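Local coordinates for DNA repair protein RecN (Deinococcus radiodurans, PDB 4ABX) that probably takes part in the recombinational repair of DNA double-strand breaks as an ATP-binding, SMC-like protein, here represented by its coiled-coil domain, at residues 11-16 and 160-165; 38-43 and 125-130. All blocks are in the same frame, centred on the assembly; numbering follows the deposited sequence.

Contact 1: 11-16 and 160-165; sequences ARQIDL and AGLEED
Leu162 packs against Gln13 and Ile14 through two different parts of its side chain, and tracing it outward shows how the two helices interlock. Its CB lies 3.8 Å from CG1 of Ile14, where the two chains slide past one another in opposite directions. With CG anti to the carbonyl carbon (chi1 -69°) and CD1 continuing the chain in extended form beyond it, the CD1 methyl ends up against Gln13. There the methyl CD1 comes within 3.4 Å of Gln13 CG, a close carbon-carbon approach, while Gln13 CB is 3.9 Å from the same methyl. Gln13 therefore contributes its methylenes to the contact, and its chain bends at chi2 (71°) just beyond the CG that Leu162 touches. Ile14 also reaches the next residue along: its CD1 is 4.3 Å from the backbone N of Glu163 and 4.5 Å from Glu163 CG, a looser margin. The evidence thus points to a purely van der Waals contact, since the segments exchange neither hydrogen bonds nor salt bridges.

The segments approach to 9.8 Å between axes, with their directions at 145°, and the CA atoms of Ile14 and Leu162 face each other at 6.7 Å. This is the reciprocal knobs-into-holes packing of an antiparallel coiled coil. Leu162 enters a hole formed by Arg10, Gln13, Ile14 and Leu17, and Ile14 enters one formed by Leu159, Leu162, Glu163 and Glu166; both sets follow the i, i+3, i+4, i+7 spacing. The touching residues are all partly exposed and none is buried, so the contact lies at the surface. It joins helix 6-27 to helix 145-169, the first and last helices of the chain, near the end of the rod where both termini lie.

Contact 2: 38-43 and 125-130; sequences NTELSR and DRVEAR
Leu41 and Val127 form the close-packed centre of this antiparallel coiled-coil contact between helix 33-63 and helix 121-141, with their CA atoms 6.3 Å apart. Val127 straddles its partners with both methyls: CG1 lies 3.9 Å from Leu41 CB and 4.0 Å from the backbone N of Leu41, while CG2 rests 3.9 Å from Glu40 CG, the Glu40 and Val127 side chains crossing at about a right angle. Leu41 acts as a knob, contacting Leu124, Val127, Glu128 and Leu131, a hole with i, i+3, i+4, i+7 spacing. Its CG is set opposite the backbone N (chi1 179°), and from there CD1 reaches Glu128 CG at 3.7 Å, again nearly perpendicular.

Glu128 marks the looser, exposed side. It meets the other segment through its aliphatic CG, and its chain extends onward from there to a carboxylate that touches nothing across the contact. The carboxylate of Glu40, by contrast, is engaged within its own helix by Arg43. With an alanine here in place of Glu40, the Arg43 guanidinium would probably lose its carboxylate mate and be free to turn, and Val127 CG2 would lose the methylene that covers it.

That salt bridge is side-on, with two nitrogens of Arg43 each gripping a different oxygen. Arg43 NE donates to Glu40 OE1 at 2.9 Å, and Arg43 NH2 donates to Glu40 OE2 at 2.6 Å in an almost straight bond (177°), the oxygen lying practically in the guanidinium plane but approached from above the plane of the carboxylate.

Contacts 1 and 2 lie along one elongated, interrupted antiparallel helical rod, on successive helix pairs, their centres 38 Å apart and their nearest atoms about 19 Å apart, so neither touches the other. Contact 2 is nested within the loop that contact 1 closes: helix 6-27 leads into helix 33-63, and helix 121-141 leads into helix 145-169. The centre of contact 2 is about 7 Å from the centre of the chain, that of contact 1 about 41 Å. The angles between the short segments' directions, 145° and 143°, are nearly equal, consistent with similar pairing at the two places. The ATP-binding head probably lies outside this fragment, beyond the end marked by contact 1, as in SMC-like proteins.

Contact 1: 11-16 and 160-165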
loop_
_atom_site.group_PDB
_atom_site.type_symbol
_atom_site.label_atom_id
_atom_site.label_comp_id
_atom_site.label_asym_id
_atom_site.label_seq_id
_atom_site.Cartn_x
_atom_site.Cartn_y
_atom_site.Cartn_z
ATOM N N ALA A 11 3.408 45.972 -56.233
ATOM C CA ALA A 11 4.268 44.792 -56.272
ATOM C C ALA A 11 4.189 44.037 -54.949
ATOM O O ALA A 11 4.075 42.810 -54.926
ATOM C CB ALA A 11 5.708 45.186 -56.584
ATOM N N ARG A 12 4.240 44.778 -53.848
ATOM C CA ARG A 12 4.170 44.166 -52.528
ATOM C C ARG A 12 2.791 43.565 -52.269
ATOM O O ARG A 12 2.675 42.517 -51.645
ATOM C CB ARG A 12 4.565 45.166 -51.427
ATOM C CG ARG A 12 6.030 45.630 -51.510
ATOM C CD ARG A 12 6.495 46.340 -50.240
ATOM N NE ARG A 12 5.606 47.429 -49.846
ATOM C CZ ARG A 12 5.739 48.691 -50.242
ATOM N NH1 ARG A 12 6.735 49.046 -51.051
ATOM N NH2 ARG A 12 4.874 49.606 -49.826
ATOM N N GLN A 13 1.747 44.223 -52.757
ATOM C CA GLN A 13 0.397 43.713 -52.561
ATOM C C GLN A 13 0.203 42.402 -53.316
ATOM O O GLN A 13 -0.466 41.490 -52.831
ATOM C CB GLN A 13 -0.649 44.745 -52.984
ATOM C CG GLN A 13 -2.088 44.306 -52.727
ATOM C CD GLN A 13 -2.443 44.292 -51.251
ATOM O OE1 GLN A 13 -3.540 43.886 -50.870
ATOM N NE2 GLN A 13 -1.519 44.745 -50.416
ATOM N N ILE A 14 0.794 42.308 -54.503
ATOM C CA ILE A 14 0.770 41.064 -55.272
ATOM C C ILE A 14 1.397 39.901 -54.495
ATOM O O ILE A 14 0.847 38.801 -54.480
ATOM C CB ILE A 14 1.467 41.227 -56.643
ATOM C CG1 ILE A 14 0.610 42.100 -57.560
ATOM C CG2 ILE A 14 1.733 39.865 -57.288
ATOM C CD1 ILE A 14 1.274 42.467 -58.884
ATOM N N ASP A 15 2.540 40.146 -53.852
ATOM C CA ASP A 15 3.209 39.116 -53.056
ATOM C C ASP A 15 2.365 38.708 -51.853
ATOM O O ASP A 15 2.271 37.530 -51.516
ATOM C CB ASP A 15 4.575 39.604 -52.560
ATOM C CG ASP A 15 5.635 39.605 -53.649
ATOM O OD1 ASP A 15 5.456 38.899 -54.661
ATOM O OD2 ASP A 15 6.656 40.304 -53.480
ATOM N N LEU A 16 1.778 39.700 -51.192
ATOM C CA LEU A 16 0.908 39.459 -50.044
ATOM C C LEU A 16 -0.238 38.515 -50.403
ATOM O O LEU A 16 -0.459 37.499 -49.745
ATOM C CB LEU A 16 0.341 40.792 -49.544
ATOM C CG LEU A 16 -0.747 40.762 -48.467
ATOM C CD1 LEU A 16 -0.270 40.005 -47.237
ATOM C CD2 LEU A 16 -1.153 42.177 -48.097
ATOM N N ALA A 160 -5.651 38.892 -59.372
ATOM C CA ALA A 160 -5.731 38.880 -60.826
ATOM C C ALA A 160 -5.813 40.294 -61.398
ATOM O O ALA A 160 -5.214 40.590 -62.435
ATOM C CB ALA A 160 -6.915 38.043 -61.294
ATOM N N GLY A 161 -6.563 41.163 -60.726
ATOM C CA GLY A 161 -6.716 42.535 -61.178
ATOM C C GLY A 161 -5.404 43.292 -61.121
ATOM O O GLY A 161 -5.096 44.100 -62.000
ATOM N N LEU A 162 -4.618 43.027 -60.084
ATOM C CA LEU A 162 -3.335 43.703 -59.924
ATOM C C LEU A 162 -2.319 43.247 -60.967
ATOM O O LEU A 162 -1.594 44.060 -61.537
ATOM C CB LEU A 162 -2.785 43.501 -58.511
ATOM C CG LEU A 162 -3.574 44.226 -57.419
ATOM C CD1 LEU A 162 -2.934 44.018 -56.055
ATOM C CD2 LEU A 162 -3.691 45.705 -57.739
ATOM N N GLU A 163 -2.275 41.944 -61.216
ATOM C CA GLU A 163 -1.386 41.398 -62.231
ATOM C C GLU A 163 -1.713 41.966 -63.611
ATOM O O GLU A 163 -0.814 42.244 -64.405
ATOM C CB GLU A 163 -1.469 39.871 -62.243
ATOM C CG GLU A 163 -0.980 39.230 -60.954
ATOM C CD GLU A 163 -1.104 37.723 -60.968
ATOM O OE1 GLU A 163 -1.991 37.206 -61.679
ATOM O OE2 GLU A 163 -0.312 37.055 -60.272
ATOM N N GLU A 164 -3.000 42.144 -63.891
ATOM C CA GLU A 164 -3.422 42.716 -65.164
ATOM C C GLU A 164 -2.999 44.178 -65.283
ATOM O O GLU A 164 -2.585 44.627 -66.356
ATOM C CB GLU A 164 -4.935 42.593 -65.345
ATOM C CG GLU A 164 -5.432 43.126 -66.682
ATOM C CD GLU A 164 -6.937 43.049 -66.818
ATOM O OE1 GLU A 164 -7.462 41.941 -67.059
ATOM O OE2 GLU A 164 -7.598 44.100 -66.685
ATOM N N ASP A 165 -3.108 44.918 -64.182
ATOM C CA ASP A 165 -2.717 46.324 -64.170
ATOM C C ASP A 165 -1.233 46.460 -64.490
ATOM O O ASP A 165 -0.820 47.386 -65.190
ATOM C CB ASP A 165 -3.016 46.965 -62.812
ATOM C CG ASP A 165 -4.499 47.001 -62.495
ATOM O OD1 ASP A 165 -5.312 47.055 -63.440
ATOM O OD2 ASP A 165 -4.853 46.975 -61.296
#

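Contact 2: 38-43 and 125-130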
loop_
_atom_site.group_PDB
_atom_site.type_symbol
_atom_site.label_atom_id
_atom_site.label_comp_id
_atom_site.label_asym_id
_atom_site.label_seq_id
_atom_site.Cartn_x
_atom_site.Cartn_y
_atom_site.Cartn_z
ATOM N N ASN A 38 -14.229 16.724 -34.861
ATOM C CA ASN A 38 -14.522 16.899 -33.438
ATOM C C ASN A 38 -15.119 15.642 -32.812
ATOM O O ASN A 38 -14.800 15.283 -31.678
ATOM C CB ASN A 38 -15.487 18.066 -33.211
ATOM C CG ASN A 38 -14.835 19.421 -33.411
ATOM O OD1 ASN A 38 -15.491 20.377 -33.829
ATOM N ND2 ASN A 38 -13.549 19.514 -33.108
ATOM N N THR A 39 -16.012 14.994 -33.546
ATOM C CA THR A 39 -16.615 13.749 -33.086
ATOM C C THR A 39 -15.558 12.654 -32.938
ATOM O O THR A 39 -15.537 11.924 -31.948
ATOM C CB THR A 39 -17.737 13.295 -34.046
ATOM O OG1 THR A 39 -18.867 14.161 -33.890
ATOM C CG2 THR A 39 -18.158 11.865 -33.755
ATOM N N GLU A 40 -14.665 12.560 -33.917
ATOM C CA GLU A 40 -13.597 11.564 -33.898
ATOM C C GLU A 40 -12.536 11.881 -32.827
ATOM O O GLU A 40 -12.000 10.979 -32.182
ATOM C CB GLU A 40 -12.972 11.443 -35.293
ATOM C CG GLU A 40 -11.952 10.329 -35.448
ATOM C CD GLU A 40 -12.559 8.932 -35.432
ATOM O OE1 GLU A 40 -13.764 8.772 -35.120
ATOM O OE2 GLU A 40 -11.808 7.981 -35.728
ATOM N N LEU A 41 -12.250 13.166 -32.629
ATOM C CA LEU A 41 -11.359 13.601 -31.550
ATOM C C LEU A 41 -11.841 13.143 -30.165
ATOM O O LEU A 41 -11.056 12.642 -29.343
ATOM C CB LEU A 41 -11.225 15.128 -31.553
ATOM C CG LEU A 41 -10.333 15.716 -30.457
ATOM C CD1 LEU A 41 -8.896 15.290 -30.668
ATOM C CD2 LEU A 41 -10.450 17.238 -30.405
ATOM N N SER A 42 -13.128 13.338 -29.898
ATOM C CA SER A 42 -13.699 12.908 -28.622
ATOM C C SER A 42 -13.643 11.390 -28.492
ATOM O O SER A 42 -13.291 10.861 -27.436
ATOM C CB SER A 42 -15.148 13.378 -28.483
ATOM O OG SER A 42 -15.222 14.787 -28.437
ATOM N N ARG A 43 -14.003 10.690 -29.564
ATOM C CA ARG A 43 -14.009 9.232 -29.548
ATOM C C ARG A 43 -12.628 8.689 -29.206
ATOM O O ARG A 43 -12.501 7.812 -28.358
ATOM C CB ARG A 43 -14.472 8.659 -30.891
ATOM C CG ARG A 43 -14.639 7.135 -30.876
ATOM C CD ARG A 43 -14.959 6.569 -32.257
ATOM N NE ARG A 43 -13.835 6.670 -33.188
ATOM C CZ ARG A 43 -12.837 5.790 -33.259
ATOM N NH1 ARG A 43 -12.811 4.740 -32.449
ATOM N NH2 ARG A 43 -11.859 5.961 -34.139
ATOM N N ASP A 125 -3.463 11.781 -33.134
ATOM C CA ASP A 125 -2.515 12.834 -33.497
ATOM C C ASP A 125 -2.820 13.437 -34.869
ATOM O O ASP A 125 -2.614 14.628 -35.091
ATOM C CB ASP A 125 -1.072 12.321 -33.459
ATOM C CG ASP A 125 -0.471 12.363 -32.062
ATOM O OD1 ASP A 125 -1.025 13.067 -31.189
ATOM O OD2 ASP A 125 0.563 11.698 -31.841
ATOM N N ARG A 126 -3.309 12.614 -35.786
ATOM C CA ARG A 126 -3.627 13.092 -37.123
ATOM C C ARG A 126 -4.886 13.958 -37.124
ATOM O O ARG A 126 -4.972 14.938 -37.860
ATOM C CB ARG A 126 -3.762 11.923 -38.094
ATOM C CG ARG A 126 -2.446 11.207 -38.354
ATOM C CD ARG A 126 -2.534 10.291 -39.566
ATOM N NE ARG A 126 -3.488 9.204 -39.375
ATOM C CZ ARG A 126 -3.181 8.036 -38.818
ATOM N NH1 ARG A 126 -1.944 7.809 -38.393
ATOM N NH2 ARG A 126 -4.110 7.096 -38.685
ATOM N N VAL A 127 -5.852 13.594 -36.288
ATOM C CA VAL A 127 -7.069 14.378 -36.135
ATOM C C VAL A 127 -6.743 15.737 -35.538
ATOM O O VAL A 127 -7.276 16.761 -35.974
ATOM C CB VAL A 127 -8.091 13.665 -35.237
ATOM C CG1 VAL A 127 -9.187 14.622 -34.809
ATOM C CG2 VAL A 127 -8.675 12.458 -35.961
ATOM N N GLU A 128 -5.865 15.744 -34.538
ATOM C CA GLU A 128 -5.445 16.991 -33.914
ATOM C C GLU A 128 -4.670 17.871 -34.891
ATOM O O GLU A 128 -4.848 19.087 -34.914
ATOM C CB GLU A 128 -4.611 16.719 -32.656
ATOM C CG GLU A 128 -5.367 15.977 -31.557
ATOM C CD GLU A 128 -4.641 16.009 -30.221
ATOM O OE1 GLU A 128 -4.527 17.104 -29.626
ATOM O OE2 GLU A 128 -4.187 14.937 -29.764
ATOM N N ALA A 129 -3.810 17.250 -35.694
ATOM C CA ALA A 129 -3.022 17.982 -36.678
ATOM C C ALA A 129 -3.908 18.689 -37.709
ATOM O O ALA A 129 -3.619 19.816 -38.110
ATOM C CB ALA A 129 -2.032 17.052 -37.368
ATOM N N ARG A 130 -4.985 18.032 -38.135
ATOM C CA ARG A 130 -5.912 18.646 -39.087
ATOM C C ARG A 130 -6.651 19.812 -38.438
ATOM O O ARG A 130 -6.783 20.884 -39.030
ATOM C CB ARG A 130 -6.921 17.622 -39.624
ATOM C CG ARG A 130 -7.890 18.184 -40.679
ATOM C CD ARG A 130 -7.155 18.615 -41.959
ATOM N NE ARG A 130 -8.055 19.191 -42.961
ATOM C CZ ARG A 130 -7.645 19.855 -44.041
ATOM N NH1 ARG A 130 -6.347 20.034 -44.259
ATOM N NH2 ARG A 130 -8.529 20.346 -44.900
#